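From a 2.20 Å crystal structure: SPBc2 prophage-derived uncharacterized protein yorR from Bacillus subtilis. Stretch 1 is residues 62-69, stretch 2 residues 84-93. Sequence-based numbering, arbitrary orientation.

Stretch 1 62-69: RFVYSNLV
Stretch 2 84-93: QLRFIEDKIK

Two helices of one chain pack here in nearly antiparallel fashion. Stretch 1 enters through two loop residues and turns helical from Val64 to Val69, the helix running on beyond the stretch; stretch 2 is helical from Gln84, continuing a helix begun earlier. Leu85 to Lys91 stay near phi/psi -60/-40 (psi from -49° to -25°), while Ile92 is at -125/10. The N-to-C directions of the helices differ by 163°, and the axes come no closer than 11.7 Å, a spacing that leaves side chains, not backbones, to make the contact. The register is set by Val64 and Leu85, whose CA atoms lie 7.2 Å apart. Because the directions oppose, Phe63, just before Val64, meets the later residues Ile88 and Ile92. The two stretches together bury 305 Å².

Arg62 (phi/psi 80/129) takes no part, its side chain lying far from stretch 2. Phe63, at -143/-140, occupies the N-cap position. Its carbonyl already serves the helix, accepting a hydrogen bond from Asn67 N (Asn67 N to Phe63 O, 3.3 Å), while its CA-to-CB bond points toward stretch 2, with chi1 t at -162° and chi2 27°. Phe63 CE2 lies 4.3 Å from Ile88 CG2 and 4.3 Å from Ile92 CD1, the latter at the ring edge. A large, buried aromatic suits this place, since it spans two isoleucines one helical turn apart. Ile92 reaches it with chi1 p (73°) and chi2 t.

Val64 begins the helix at -58/-32; its CA-to-CB bond points toward stretch 2, and chi1 m (-64°) places the two methyls. Val64 CG1 is 3.7 Å from Ile88 CD1, and Val64 CG2 is 3.8 Å from Leu85 CD1. Ile88 is m at chi1 and t at chi2; Leu85 is t, then p. The compact branched valine thus fills the space beside Leu85, whose CA is the nearest across the stretches.

Tyr65 (-73/-42) sets CB sideways, but chi1 m and chi2 -62° bring the end of the side chain nearer. Here apolar packing and polarity combine: Tyr65 CE1 lies 4.1 Å from Leu85 CD1, while Tyr65 OH donates a hydrogen bond to Glu89 OE2 at 2.7 Å. Glu89 also leaves its backbone sideways and reaches across with chi1 m, chi2 t and chi3 -54°. The phenol thus suits a buried carboxylate, whose OE2 is also hydrogen-bonded elsewhere in the structure.

Ser66 and Asn67 make no contact with stretch 2. One turn after Val64, Leu68 (-59/-34) again points toward it, and its amide hydrogen-bonds back to that residue (Leu68 N to Val64 O, 3.3 Å). With chi1 at -90° and chi2 at 44°, Leu68 CD2 comes within 3.6 Å of Leu85 CD2, a match of hydrocarbon surfaces needing no polar partner. Leu85, meeting Val64, Tyr65 and Leu68, is the residue of stretch 2 most covered by its partner. Val69 ends the stretch out of reach.

Across the interface, Leu85, Ile88 and Ile92 recur at helical spacing on one side of their helix, held by hydrogen bonds such as Ile88 N to Gln84 O (2.9 Å) and Glu89 N to Leu85 O (3.0 Å).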

ATOM      1  N   ARG A  62       0.672   4.539  16.344  1.00 12.90           N
ATOM      2  CA  ARG A  62       0.949   3.218  15.774  1.00 17.93           C
ATOM      3  C   ARG A  62       2.164   2.614  16.474  1.00 18.14           C
ATOM      4  O   ARG A  62       3.216   3.248  16.567  1.00 16.79           O
ATOM      5  CB  ARG A  62       1.185   3.310  14.270  1.00 21.37           C
ATOM      6  CG  ARG A  62      -0.026   3.826  13.525  1.00 26.77           C
ATOM      7  CD  ARG A  62      -0.182   3.120  12.202  1.00 18.11           C
ATOM      8  NE  ARG A  62       0.960   3.375  11.340  1.00 35.20           N
ATOM      9  CZ  ARG A  62       1.049   2.953  10.085  1.00 41.31           C
ATOM     10  NH1 ARG A  62       0.056   2.251   9.545  1.00 35.40           N
ATOM     11  NH2 ARG A  62       2.133   3.233   9.372  1.00 48.30           N
ATOM     12  N   PHE A  63       2.020   1.381  16.955  1.00 19.83           N
ATOM     13  CA  PHE A  63       3.095   0.744  17.699  1.00 13.84           C
ATOM     14  C   PHE A  63       3.243  -0.767  17.422  1.00 13.95           C
ATOM     15  O   PHE A  63       3.127  -1.199  16.277  1.00  9.40           O
ATOM     16  CB  PHE A  63       2.849   1.047  19.193  1.00 15.54           C
ATOM     17  CG  PHE A  63       4.055   0.857  20.077  1.00 21.10           C
ATOM     18  CD1 PHE A  63       5.347   1.002  19.578  1.00 29.89           C
ATOM     19  CD2 PHE A  63       3.891   0.545  21.424  1.00 19.77           C
ATOM     20  CE1 PHE A  63       6.456   0.837  20.413  1.00 23.91           C
ATOM     21  CE2 PHE A  63       4.994   0.381  22.259  1.00 15.50           C
ATOM     22  CZ  PHE A  63       6.274   0.525  21.751  1.00 19.48           C
ATOM     23  N   VAL A  64       3.513  -1.553  18.469  1.00 17.35           N
ATOM     24  CA  VAL A  64       3.715  -3.000  18.348  1.00 13.85           C
ATOM     25  C   VAL A  64       2.548  -3.774  17.740  1.00 18.80           C
ATOM     26  O   VAL A  64       2.760  -4.775  17.067  1.00 20.55           O
ATOM     27  CB  VAL A  64       4.067  -3.664  19.724  1.00 20.05           C
ATOM     28  CG1 VAL A  64       5.407  -3.141  20.244  1.00 17.41           C
ATOM     29  CG2 VAL A  64       2.955  -3.389  20.750  1.00 12.49           C
ATOM     30  N   TYR A  65       1.321  -3.333  17.969  1.00 12.71           N
ATOM     31  CA  TYR A  65       0.193  -4.064  17.417  1.00 16.97           C
ATOM     32  C   TYR A  65       0.072  -3.887  15.915  1.00 20.14           C
ATOM     33  O   TYR A  65      -0.171  -4.861  15.205  1.00 20.32           O
ATOM     34  CB  TYR A  65      -1.084  -3.681  18.160  1.00  8.77           C
ATOM     35  CG  TYR A  65      -0.951  -4.012  19.631  1.00 17.71           C
ATOM     36  CD1 TYR A  65      -0.760  -5.337  20.056  1.00 15.93           C
ATOM     37  CD2 TYR A  65      -0.915  -3.001  20.589  1.00 14.92           C
ATOM     38  CE1 TYR A  65      -0.528  -5.636  21.392  1.00  5.73           C
ATOM     39  CE2 TYR A  65      -0.685  -3.287  21.922  1.00  7.14           C
ATOM     40  CZ  TYR A  65      -0.490  -4.598  22.322  1.00 20.60           C
ATOM     41  OH  TYR A  65      -0.251  -4.848  23.658  1.00 15.06           O
ATOM     42  N   SER A  66       0.263  -2.669  15.413  1.00 16.20           N
ATOM     43  CA  SER A  66       0.208  -2.468  13.973  1.00 12.06           C
ATOM     44  C   SER A  66       1.318  -3.305  13.332  1.00 13.78           C
ATOM     45  O   SER A  66       1.170  -3.770  12.208  1.00 13.80           O
ATOM     46  CB  SER A  66       0.424  -1.000  13.613  1.00 14.34           C
ATOM     47  OG  SER A  66      -0.566  -0.183  14.186  1.00 22.59           O
ATOM     48  N   ASN A  67       2.436  -3.488  14.036  1.00 12.75           N
ATOM     49  CA  ASN A  67       3.521  -4.285  13.483  1.00  9.80           C
ATOM     50  C   ASN A  67       3.040  -5.703  13.212  1.00 13.90           C
ATOM     51  O   ASN A  67       3.301  -6.254  12.149  1.00 19.94           O
ATOM     52  CB  ASN A  67       4.720  -4.336  14.419  1.00 15.71           C
ATOM     53  CG  ASN A  67       5.788  -5.283  13.926  1.00  6.48           C
ATOM     54  OD1 ASN A  67       6.464  -5.019  12.937  1.00 18.52           O
ATOM     55  ND2 ASN A  67       5.938  -6.398  14.609  1.00 12.77           N
ATOM     56  N   LEU A  68       2.332  -6.282  14.176  1.00  9.77           N
ATOM     57  CA  LEU A  68       1.790  -7.626  14.042  1.00 11.21           C
ATOM     58  C   LEU A  68       0.836  -7.770  12.856  1.00 17.29           C
ATOM     59  O   LEU A  68       0.774  -8.828  12.225  1.00 20.45           O
ATOM     60  CB  LEU A  68       1.068  -8.018  15.333  1.00 12.79           C
ATOM     61  CG  LEU A  68       1.929  -8.716  16.389  1.00 23.26           C
ATOM     62  CD1 LEU A  68       3.276  -8.028  16.529  1.00 27.25           C
ATOM     63  CD2 LEU A  68       1.176  -8.714  17.719  1.00 21.14           C
ATOM     64  N   VAL A  69       0.096  -6.702  12.557  1.00 17.97           N
ATOM     65  CA  VAL A  69      -0.866  -6.680  11.451  1.00 15.13           C
ATOM     66  C   VAL A  69      -0.164  -6.637  10.091  1.00 22.45           C
ATOM     67  O   VAL A  69      -0.336  -7.534   9.254  1.00 20.90           O
ATOM     68  CB  VAL A  69      -1.816  -5.436  11.573  1.00 15.07           C
ATOM     69  CG1 VAL A  69      -2.651  -5.242  10.300  1.00  3.88           C
ATOM     70  CG2 VAL A  69      -2.725  -5.605  12.780  1.00 10.72           C
ATOM     71  N   GLN A  84       9.112 -11.269  22.577  1.00 25.52           N
ATOM     72  CA  GLN A  84       9.444  -9.844  22.574  1.00 16.67           C
ATOM     73  C   GLN A  84       8.202  -9.000  22.873  1.00 27.03           C
ATOM     74  O   GLN A  84       8.244  -8.101  23.718  1.00 21.91           O
ATOM     75  CB  GLN A  84      10.050  -9.446  21.226  1.00 17.58           C
ATOM     76  CG  GLN A  84      11.251 -10.296  20.857  1.00 21.61           C
ATOM     77  CD  GLN A  84      11.802 -10.001  19.478  1.00 21.19           C
ATOM     78  OE1 GLN A  84      11.058  -9.926  18.497  1.00 30.77           O
ATOM     79  NE2 GLN A  84      13.120  -9.851  19.391  1.00 14.48           N
ATOM     80  N   LEU A  85       7.097  -9.300  22.190  1.00 16.64           N
ATOM     81  CA  LEU A  85       5.856  -8.566  22.397  1.00 21.57           C
ATOM     82  C   LEU A  85       5.479  -8.620  23.870  1.00 23.08           C
ATOM     83  O   LEU A  85       5.139  -7.612  24.477  1.00 24.44           O
ATOM     84  CB  LEU A  85       4.723  -9.171  21.564  1.00 20.87           C
ATOM     85  CG  LEU A  85       3.326  -8.606  21.865  1.00 18.90           C
ATOM     86  CD1 LEU A  85       3.289  -7.134  21.509  1.00 14.22           C
ATOM     87  CD2 LEU A  85       2.268  -9.373  21.078  1.00 16.91           C
ATOM     88  N   ARG A  86       5.540  -9.811  24.440  1.00 22.22           N
ATOM     89  CA  ARG A  86       5.203 -10.000  25.837  1.00 22.36           C
ATOM     90  C   ARG A  86       6.157  -9.187  26.718  1.00 19.01           C
ATOM     91  O   ARG A  86       5.759  -8.636  27.735  1.00 22.07           O
ATOM     92  CB  ARG A  86       5.282 -11.492  26.150  1.00 26.98           C
ATOM     93  CG  ARG A  86       4.942 -11.894  27.555  1.00 35.19           C
ATOM     94  CD  ARG A  86       4.842 -13.410  27.646  1.00 43.31           C
ATOM     95  NE  ARG A  86       6.063 -14.081  27.199  1.00 46.10           N
ATOM     96  CZ  ARG A  86       6.113 -14.963  26.202  1.00 48.48           C
ATOM     97  NH1 ARG A  86       5.011 -15.287  25.536  1.00 45.21           N
ATOM     98  NH2 ARG A  86       7.266 -15.533  25.878  1.00 39.43           N
ATOM     99  N   PHE A  87       7.415  -9.101  26.314  1.00 21.87           N
ATOM    100  CA  PHE A  87       8.403  -8.346  27.076  1.00 21.93           C
ATOM    101  C   PHE A  87       8.059  -6.858  27.079  1.00 15.50           C
ATOM    102  O   PHE A  87       8.095  -6.208  28.116  1.00 22.33           O
ATOM    103  CB  PHE A  87       9.795  -8.585  26.477  1.00 15.80           C
ATOM    104  CG  PHE A  87      10.890  -7.794  27.126  1.00 17.15           C
ATOM    105  CD1 PHE A  87      11.235  -6.540  26.646  1.00 18.48           C
ATOM    106  CD2 PHE A  87      11.584  -8.309  28.211  1.00 21.04           C
ATOM    107  CE1 PHE A  87      12.260  -5.805  27.237  1.00 28.79           C
ATOM    108  CE2 PHE A  87      12.612  -7.583  28.812  1.00 29.09           C
ATOM    109  CZ  PHE A  87      12.951  -6.327  28.321  1.00 26.92           C
ATOM    110  N   ILE A  88       7.712  -6.322  25.915  1.00 25.13           N
ATOM    111  CA  ILE A  88       7.366  -4.902  25.804  1.00 25.46           C
ATOM    112  C   ILE A  88       6.115  -4.539  26.595  1.00 18.64           C
ATOM    113  O   ILE A  88       6.050  -3.475  27.205  1.00 28.73           O
ATOM    114  CB  ILE A  88       7.165  -4.497  24.337  1.00 18.74           C
ATOM    115  CG1 ILE A  88       8.503  -4.605  23.602  1.00 16.37           C
ATOM    116  CG2 ILE A  88       6.636  -3.085  24.246  1.00  5.25           C
ATOM    117  CD1 ILE A  88       8.362  -4.477  22.106  1.00 34.44           C
ATOM    118  N   GLU A  89       5.129  -5.428  26.587  1.00 19.76           N
ATOM    119  CA  GLU A  89       3.890  -5.193  27.320  1.00 20.44           C
ATOM    120  C   GLU A  89       4.150  -5.114  28.822  1.00 22.69           C
ATOM    121  O   GLU A  89       3.698  -4.190  29.497  1.00 21.72           O
ATOM    122  CB  GLU A  89       2.891  -6.309  27.025  1.00 21.56           C
ATOM    123  CG  GLU A  89       2.526  -6.412  25.551  1.00 25.94           C
ATOM    124  CD  GLU A  89       1.518  -7.499  25.286  1.00 30.84           C
ATOM    125  OE1 GLU A  89       1.781  -8.651  25.692  1.00 41.78           O
ATOM    126  OE2 GLU A  89       0.471  -7.209  24.666  1.00 23.86           O
ATOM    127  N   ASP A  90       4.879  -6.089  29.348  1.00 25.19           N
ATOM    128  CA  ASP A  90       5.183  -6.101  30.769  1.00 27.13           C
ATOM    129  C   ASP A  90       5.958  -4.838  31.142  1.00 22.62           C
ATOM    130  O   ASP A  90       5.775  -4.260  32.213  1.00 22.53           O
ATOM    131  CB  ASP A  90       6.008  -7.342  31.118  1.00 35.04           C
ATOM    132  CG  ASP A  90       6.472  -7.343  32.563  1.00 34.20           C
ATOM    133  OD1 ASP A  90       5.626  -7.511  33.470  1.00 51.01           O
ATOM    134  OD2 ASP A  90       7.685  -7.165  32.792  1.00 42.10           O
ATOM    135  N   LYS A  91       6.816  -4.401  30.237  1.00 16.93           N
ATOM    136  CA  LYS A  91       7.622  -3.224  30.486  1.00 18.81           C
ATOM    137  C   LYS A  91       6.853  -1.885  30.592  1.00 24.97           C
ATOM    138  O   LYS A  91       7.322  -0.950  31.247  1.00 24.76           O
ATOM    139  CB  LYS A  91       8.702  -3.140  29.408  1.00 17.15           C
ATOM    140  CG  LYS A  91       9.654  -1.981  29.563  1.00 17.65           C
ATOM    141  CD  LYS A  91      10.817  -2.100  28.605  1.00 17.07           C
ATOM    142  CE  LYS A  91      11.716  -0.895  28.750  1.00 22.01           C
ATOM    143  NZ  LYS A  91      13.027  -1.051  28.085  1.00 34.08           N
ATOM    144  N   ILE A  92       5.676  -1.793  29.975  1.00 17.39           N
ATOM    145  CA  ILE A  92       4.905  -0.548  30.001  1.00 16.54           C
ATOM    146  C   ILE A  92       3.482  -0.705  30.520  1.00 22.23           C
ATOM    147  O   ILE A  92       2.674   0.213  30.403  1.00 22.96           O
ATOM    148  CB  ILE A  92       4.811   0.054  28.590  1.00 22.83           C
ATOM    149  CG1 ILE A  92       3.851  -0.785  27.739  1.00 23.33           C
ATOM    150  CG2 ILE A  92       6.202   0.090  27.945  1.00 17.60           C
ATOM    151  CD1 ILE A  92       3.671  -0.304  26.316  1.00 24.05           C
ATOM    152  N   LYS A  93       3.172  -1.869  31.077  1.00 20.82           N
ATOM    153  CA  LYS A  93       1.835  -2.144  31.588  1.00 19.28           C
ATOM    154  C   LYS A  93       1.388  -1.172  32.679  1.00 25.31           C
ATOM    155  O   LYS A  93       0.199  -0.897  32.814  1.00 29.91           O
ATOM    156  CB  LYS A  93       1.771  -3.584  32.121  1.00 26.60           C
ATOM    157  CG  LYS A  93       2.623  -3.848  33.367  1.00 33.93           C
ATOM    158  CD  LYS A  93       2.886  -5.344  33.587  1.00 41.76           C
ATOM    159  CE  LYS A  93       3.599  -5.597  34.912  1.00 37.20           C
ATOM    160  NZ  LYS A  93       4.758  -4.680  35.109  1.00 44.13           N
TER